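Local coordinates for protein Mypaa.01249.c (Mycobacterium paratuberculosis, PDB 3RD5) that probably acts as an oxidoreductase of the short-chain dehydrogenase/reductase family, built on a Rossmann-type nucleotide-binding fold, at residues A[107-112]-A[162-167]; A[113-118]-A[167-172]. All blocks are in the same frame, centred on the assembly; numbering follows the deposited sequence.

Contact 1: A[107-112]-A[162-167]; sequences GFESQI and WLAYSQ
Glu-109 and Gln-111 face Ala-164 and Tyr-165 where two neighbouring helices of a Rossmann-type short-chain dehydrogenase fold begin. Glu-109 is the N-cap of helix 110-126. Its chain bends at chi2 (-82°), which turns CD back over the first helical turn. Glu-109 OE1 accepts from Ile-112 N at 2.9 Å, nearly straight at 178°, and OE2 accepts from Gln-111 N. Both carboxylate oxygens are thus used on the helix end, which should suit a negative charge there. Glu-109 OE1 also accepts a hydrogen bond from water 1 at 2.8 Å. The same water donates to Ala-164 O at 2.8 Å and accepts from Gln-167 NE2 at 3.0 Å, so it bridges helix 110-126 to helix 161-185. Gln-111 extends beyond CG across the start of the second helix. Its NE2 lies 3.6 Å from Ala-164 CB and is bonded to Tyr-159 OH and Pro-161 O. Its OE1 accepts from Ala-98 N and sits 3.2 Å from Tyr-165 CB, at the edge of the ring and near its plane. Amide and ring are nearly coplanar, 22° apart, although the two side chains cross at about a right angle. Tyr-165 is the tyrosine of the Tyr-x-x-x-Lys signature and so probably catalytic, as in relatives; Gln-111 packs against its base. Ile-112 comes last. Gln-167 OE1 accepts a hydrogen bond from Asn-148 N and its NE2 also donates to Leu-152 O, while Ile-112 CD1 lies 4.1 Å from that same NE2.

Contact 2: A[113-118]-A[167-172]; sequences GTNHLG and QSKLAN
The probable active-site core of the family lies here, where Asn-115 meets Ser-168 and Lys-169. Lys-169 is the lysine of the Tyr-x-x-x-Lys signature, and Asn-115 matches the asparagine of the tetrad known from relatives. Asn-115 ND2 donates to Ser-168 OG at 3.0 Å, almost straight, with the oxygen close to the amide plane. Ser-168 OG is also hydrogen-bonded to Tyr-165 O. Asn-115 ND2 also binds Ile-96 O and lies 3.8 Å from Lys-169 CE, the side chains crossing at about a right angle. Lys-169 NZ binds Asn-172 OD1 at 2.8 Å and also Val-137 O. In this Rossmann-type fold the axes of segments 113-118 and 167-172, within helices 110-126 and 161-185, come within 8.5 Å and run nearly parallel, 26° apart. Segment 113-118 contains a wider pi-type turn, in which Gly-118 N bonds Gly-113 O. Asn-115 O accepts from Asn-172 ND2 at 3.0 Å, the donor 55° above the carbonyl plane, and is bonded to His-119 ND1. His-116 CG is anti to the backbone N (chi1 172°), and Ala-171 CB makes a CH-pi contact over one ring face, 3.9 Å from the centroid. His-116 NE2 is bonded to Ser-281 OG, and water 2 joins ND1 to Asn-172 ND2.

Contacts 1 and 2 are successive levels of one interface between helix 110-126 and helix 161-185. Their centres lie about 7 Å apart. Along the chain the order is 107-112, 113-118, 162-167, 167-172, so both first segments precede both second segments. Gln-167 ends one segment and begins the other, and makes its cross-helix contact in contact 1. Ile-112 O probably accepts a hydrogen bond from Leu-117 N, and Ile-112 CD1 packs on Ser-168 CA. Strand 133-137 comes between the two helices in sequence. Contact 1 sits at the N-terminal ends of the helices, contact 2 deeper in the chain. Tyr-165 and Lys-169, one helical turn apart, place the signature pair of the family across both contacts.

Contact 1: A[107-112]-A[162-167]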
loop_
_atom_site.group_PDB
_atom_site.type_symbol
_atom_site.label_atom_id
_atom_site.label_comp_id
_atom_site.label_asym_id
_atom_site.label_seq_id
_atom_site.Cartn_x
_atom_site.Cartn_y
_atom_site.Cartn_z
ATOM N N GLY A 107 6.141 2.413 -19.206
ATOM C CA GLY A 107 5.142 1.868 -20.123
ATOM C C GLY A 107 4.006 1.123 -19.506
ATOM O O GLY A 107 3.272 0.392 -20.195
ATOM N N PHE A 108 3.821 1.309 -18.199
ATOM C CA PHE A 108 2.738 0.622 -17.523
ATOM C C PHE A 108 1.463 1.473 -17.569
ATOM O O PHE A 108 1.524 2.694 -17.516
ATOM C CB PHE A 108 3.053 0.351 -16.042
ATOM C CG PHE A 108 4.377 -0.324 -15.775
ATOM C CD1 PHE A 108 4.888 -1.315 -16.614
ATOM C CD2 PHE A 108 5.063 -0.036 -14.598
ATOM C CE1 PHE A 108 6.086 -1.918 -16.307
ATOM C CE2 PHE A 108 6.271 -0.691 -14.285
ATOM C CZ PHE A 108 6.770 -1.601 -15.178
ATOM N N GLU A 109 0.289 0.839 -17.618
ATOM C CA GLU A 109 -0.971 1.569 -17.406
ATOM C C GLU A 109 -0.871 2.228 -16.023
ATOM O O GLU A 109 -0.341 1.633 -15.069
ATOM C CB GLU A 109 -2.174 0.635 -17.553
ATOM C CG GLU A 109 -3.533 1.272 -17.347
ATOM C CD GLU A 109 -3.942 1.407 -15.868
ATOM O OE1 GLU A 109 -3.662 0.451 -15.108
ATOM O OE2 GLU A 109 -4.518 2.457 -15.473
ATOM N N SER A 110 -1.339 3.462 -15.903
ATOM C CA SER A 110 -0.951 4.233 -14.711
ATOM C C SER A 110 -1.475 3.703 -13.379
ATOM O O SER A 110 -0.786 3.820 -12.367
ATOM C CB SER A 110 -1.238 5.735 -14.878
ATOM O OG SER A 110 -2.629 6.026 -14.809
ATOM N N GLN A 111 -2.663 3.122 -13.364
ATOM C CA GLN A 111 -3.213 2.631 -12.097
ATOM C C GLN A 111 -2.473 1.370 -11.662
ATOM O O GLN A 111 -2.039 1.274 -10.513
ATOM C CB GLN A 111 -4.729 2.457 -12.156
ATOM C CG GLN A 111 -5.440 3.755 -12.486
ATOM C CD GLN A 111 -6.930 3.672 -12.318
ATOM O OE1 GLN A 111 -7.442 3.552 -11.186
ATOM N NE2 GLN A 111 -7.661 3.747 -13.434
ATOM N N ILE A 112 -2.373 0.362 -12.517
ATOM C CA ILE A 112 -1.600 -0.833 -12.126
ATOM C C ILE A 112 -0.148 -0.444 -11.866
ATOM O O ILE A 112 0.495 -0.991 -10.946
ATOM C CB ILE A 112 -1.755 -1.982 -13.143
ATOM C CG1 ILE A 112 -1.255 -3.304 -12.597
ATOM C CG2 ILE A 112 -1.032 -1.689 -14.466
ATOM C CD1 ILE A 112 -2.148 -3.927 -11.510
ATOM N N TRP A 162 -12.663 2.590 -13.907
ATOM C CA TRP A 162 -12.968 1.883 -12.656
ATOM C C TRP A 162 -12.474 0.459 -12.676
ATOM O O TRP A 162 -11.949 -0.015 -11.638
ATOM C CB TRP A 162 -14.468 1.972 -12.285
ATOM C CG TRP A 162 -14.798 3.289 -11.682
ATOM C CD1 TRP A 162 -15.423 4.362 -12.286
ATOM C CD2 TRP A 162 -14.410 3.728 -10.383
ATOM N NE1 TRP A 162 -15.469 5.406 -11.406
ATOM C CE2 TRP A 162 -14.868 5.041 -10.226
ATOM C CE3 TRP A 162 -13.751 3.102 -9.311
ATOM C CZ2 TRP A 162 -14.643 5.769 -9.026
ATOM C CZ3 TRP A 162 -13.545 3.828 -8.123
ATOM C CH2 TRP A 162 -14.012 5.146 -8.014
ATOM N N LEU A 163 -12.605 -0.286 -13.774
ATOM C CA LEU A 163 -12.088 -1.659 -13.774
ATOM C C LEU A 163 -10.544 -1.708 -13.753
ATOM O O LEU A 163 -9.951 -2.662 -13.247
ATOM C CB LEU A 163 -12.703 -2.552 -14.872
ATOM C CG LEU A 163 -14.165 -2.929 -14.671
ATOM C CD1 LEU A 163 -14.706 -3.616 -15.963
ATOM C CD2 LEU A 163 -14.354 -3.847 -13.455
ATOM N N ALA A 164 -9.895 -0.672 -14.269
ATOM C CA ALA A 164 -8.435 -0.550 -14.129
ATOM C C ALA A 164 -8.046 -0.290 -12.668
ATOM O O ALA A 164 -7.069 -0.874 -12.159
ATOM C CB ALA A 164 -7.868 0.533 -15.087
ATOM N N TYR A 165 -8.811 0.556 -11.971
ATOM C CA TYR A 165 -8.672 0.685 -10.509
ATOM C C TYR A 165 -8.830 -0.683 -9.835
ATOM O O TYR A 165 -7.990 -1.111 -9.038
ATOM C CB TYR A 165 -9.657 1.695 -9.933
ATOM C CG TYR A 165 -9.377 2.040 -8.475
ATOM C CD1 TYR A 165 -8.134 2.545 -8.072
ATOM C CD2 TYR A 165 -10.321 1.807 -7.501
ATOM C CE1 TYR A 165 -7.875 2.840 -6.749
ATOM C CE2 TYR A 165 -10.073 2.097 -6.192
ATOM C CZ TYR A 165 -8.856 2.625 -5.819
ATOM O OH TYR A 165 -8.616 2.874 -4.460
ATOM N N SER A 166 -9.910 -1.361 -10.147
ATOM C CA SER A 166 -10.221 -2.640 -9.529
ATOM C C SER A 166 -9.143 -3.677 -9.768
ATOM O O SER A 166 -8.779 -4.454 -8.855
ATOM C CB SER A 166 -11.562 -3.167 -10.026
ATOM O OG SER A 166 -12.650 -2.324 -9.644
ATOM N N GLN A 167 -8.562 -3.724 -10.985
ATOM C CA GLN A 167 -7.482 -4.665 -11.233
ATOM C C GLN A 167 -6.327 -4.388 -10.275
ATOM O O GLN A 167 -5.722 -5.314 -9.725
ATOM C CB GLN A 167 -6.979 -4.626 -12.706
ATOM C CG GLN A 167 -5.946 -5.706 -12.990
ATOM C CD GLN A 167 -5.311 -5.656 -14.384
ATOM O OE1 GLN A 167 -5.284 -6.689 -15.079
ATOM N NE2 GLN A 167 -4.669 -4.540 -14.725
HETATM O O HOH W 1 -5.168 -1.682 -14.006
#

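Contact 2: A[113-118]-A[167-172]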
loop_
_atom_site.group_PDB
_atom_site.type_symbol
_atom_site.label_atom_id
_atom_site.label_comp_id
_atom_site.label_asym_id
_atom_site.label_seq_id
_atom_site.Cartn_x
_atom_site.Cartn_y
_atom_site.Cartn_z
ATOM N N GLY A 113 0.379 0.491 -12.644
ATOM C CA GLY A 113 1.781 0.893 -12.511
ATOM C C GLY A 113 2.076 1.588 -11.193
ATOM O O GLY A 113 3.122 1.335 -10.566
ATOM N N THR A 114 1.220 2.490 -10.791
ATOM C CA THR A 114 1.395 3.261 -9.556
ATOM C C THR A 114 1.038 2.411 -8.341
ATOM O O THR A 114 1.805 2.277 -7.385
ATOM C CB THR A 114 0.488 4.508 -9.539
ATOM O OG1 THR A 114 0.778 5.335 -10.681
ATOM C CG2 THR A 114 0.674 5.330 -8.240
ATOM N N ASN A 115 -0.161 1.825 -8.353
ATOM C CA ASN A 115 -0.759 1.266 -7.151
ATOM C C ASN A 115 -0.162 -0.085 -6.816
ATOM O O ASN A 115 -0.019 -0.425 -5.645
ATOM C CB ASN A 115 -2.256 1.107 -7.371
ATOM C CG ASN A 115 -3.001 2.419 -7.584
ATOM O OD1 ASN A 115 -2.439 3.511 -7.405
ATOM N ND2 ASN A 115 -4.283 2.326 -7.974
ATOM N N HIS A 116 0.169 -0.863 -7.849
ATOM C CA HIS A 116 0.760 -2.177 -7.654
ATOM C C HIS A 116 2.248 -2.253 -8.023
ATOM O O HIS A 116 3.089 -2.590 -7.181
ATOM C CB HIS A 116 -0.044 -3.266 -8.412
ATOM C CG HIS A 116 0.614 -4.596 -8.412
ATOM N ND1 HIS A 116 0.810 -5.335 -7.268
ATOM C CD2 HIS A 116 1.147 -5.319 -9.425
ATOM C CE1 HIS A 116 1.464 -6.450 -7.573
ATOM N NE2 HIS A 116 1.678 -6.469 -8.887
ATOM N N LEU A 117 2.598 -2.001 -9.284
ATOM C CA LEU A 117 3.970 -2.313 -9.712
ATOM C C LEU A 117 5.041 -1.504 -9.027
ATOM O O LEU A 117 6.093 -2.031 -8.647
ATOM C CB LEU A 117 4.130 -2.250 -11.251
ATOM C CG LEU A 117 3.270 -3.272 -12.023
ATOM C CD1 LEU A 117 3.151 -2.916 -13.538
ATOM C CD2 LEU A 117 3.774 -4.727 -11.863
ATOM N N GLY A 118 4.772 -0.220 -8.810
ATOM C CA GLY A 118 5.781 0.603 -8.127
ATOM C C GLY A 118 5.963 0.155 -6.662
ATOM O O GLY A 118 7.072 0.133 -6.160
ATOM N N GLN A 167 -8.562 -3.724 -10.985
ATOM C CA GLN A 167 -7.482 -4.665 -11.233
ATOM C C GLN A 167 -6.327 -4.388 -10.275
ATOM O O GLN A 167 -5.722 -5.314 -9.725
ATOM C CB GLN A 167 -6.979 -4.626 -12.706
ATOM C CG GLN A 167 -5.946 -5.706 -12.990
ATOM C CD GLN A 167 -5.311 -5.656 -14.384
ATOM O OE1 GLN A 167 -5.284 -6.689 -15.079
ATOM N NE2 GLN A 167 -4.669 -4.540 -14.725
ATOM N N SER A 168 -5.996 -3.107 -10.112
ATOM C CA SER A 168 -4.877 -2.728 -9.250
ATOM C C SER A 168 -5.111 -3.046 -7.775
ATOM O O SER A 168 -4.189 -3.434 -7.063
ATOM C CB SER A 168 -4.492 -1.246 -9.457
ATOM O OG SER A 168 -5.344 -0.339 -8.791
ATOM N N LYS A 169 -6.352 -2.874 -7.349
ATOM C CA LYS A 169 -6.747 -3.127 -5.936
ATOM C C LYS A 169 -6.813 -4.610 -5.609
ATOM O O LYS A 169 -6.463 -5.061 -4.514
ATOM C CB LYS A 169 -7.993 -2.343 -5.576
ATOM C CG LYS A 169 -7.811 -0.833 -5.658
ATOM C CD LYS A 169 -6.919 -0.306 -4.549
ATOM C CE LYS A 169 -5.691 0.425 -5.020
ATOM N NZ LYS A 169 -4.840 0.788 -3.837
ATOM N N LEU A 170 -7.235 -5.417 -6.577
ATOM C CA LEU A 170 -7.130 -6.858 -6.492
ATOM C C LEU A 170 -5.656 -7.289 -6.456
ATOM O O LEU A 170 -5.265 -8.120 -5.629
ATOM C CB LEU A 170 -7.889 -7.494 -7.667
ATOM C CG LEU A 170 -7.739 -9.013 -7.764
ATOM C CD1 LEU A 170 -8.222 -9.792 -6.509
ATOM C CD2 LEU A 170 -8.438 -9.547 -9.003
ATOM N N ALA A 171 -4.832 -6.689 -7.310
ATOM C CA ALA A 171 -3.397 -6.953 -7.293
ATOM C C ALA A 171 -2.766 -6.693 -5.928
ATOM O O ALA A 171 -1.951 -7.475 -5.445
ATOM C CB ALA A 171 -2.673 -6.174 -8.394
ATOM N N ASN A 172 -3.218 -5.632 -5.240
ATOM C CA ASN A 172 -2.696 -5.312 -3.910
ATOM C C ASN A 172 -2.928 -6.457 -2.925
ATOM O O ASN A 172 -2.085 -6.746 -2.062
ATOM C CB ASN A 172 -3.380 -4.073 -3.313
ATOM C CG ASN A 172 -3.052 -2.742 -3.981
ATOM O OD1 ASN A 172 -3.930 -1.853 -4.001
ATOM N ND2 ASN A 172 -1.808 -2.525 -4.432
HETATM O O HOH W 2 0.468 -4.309 -4.651
#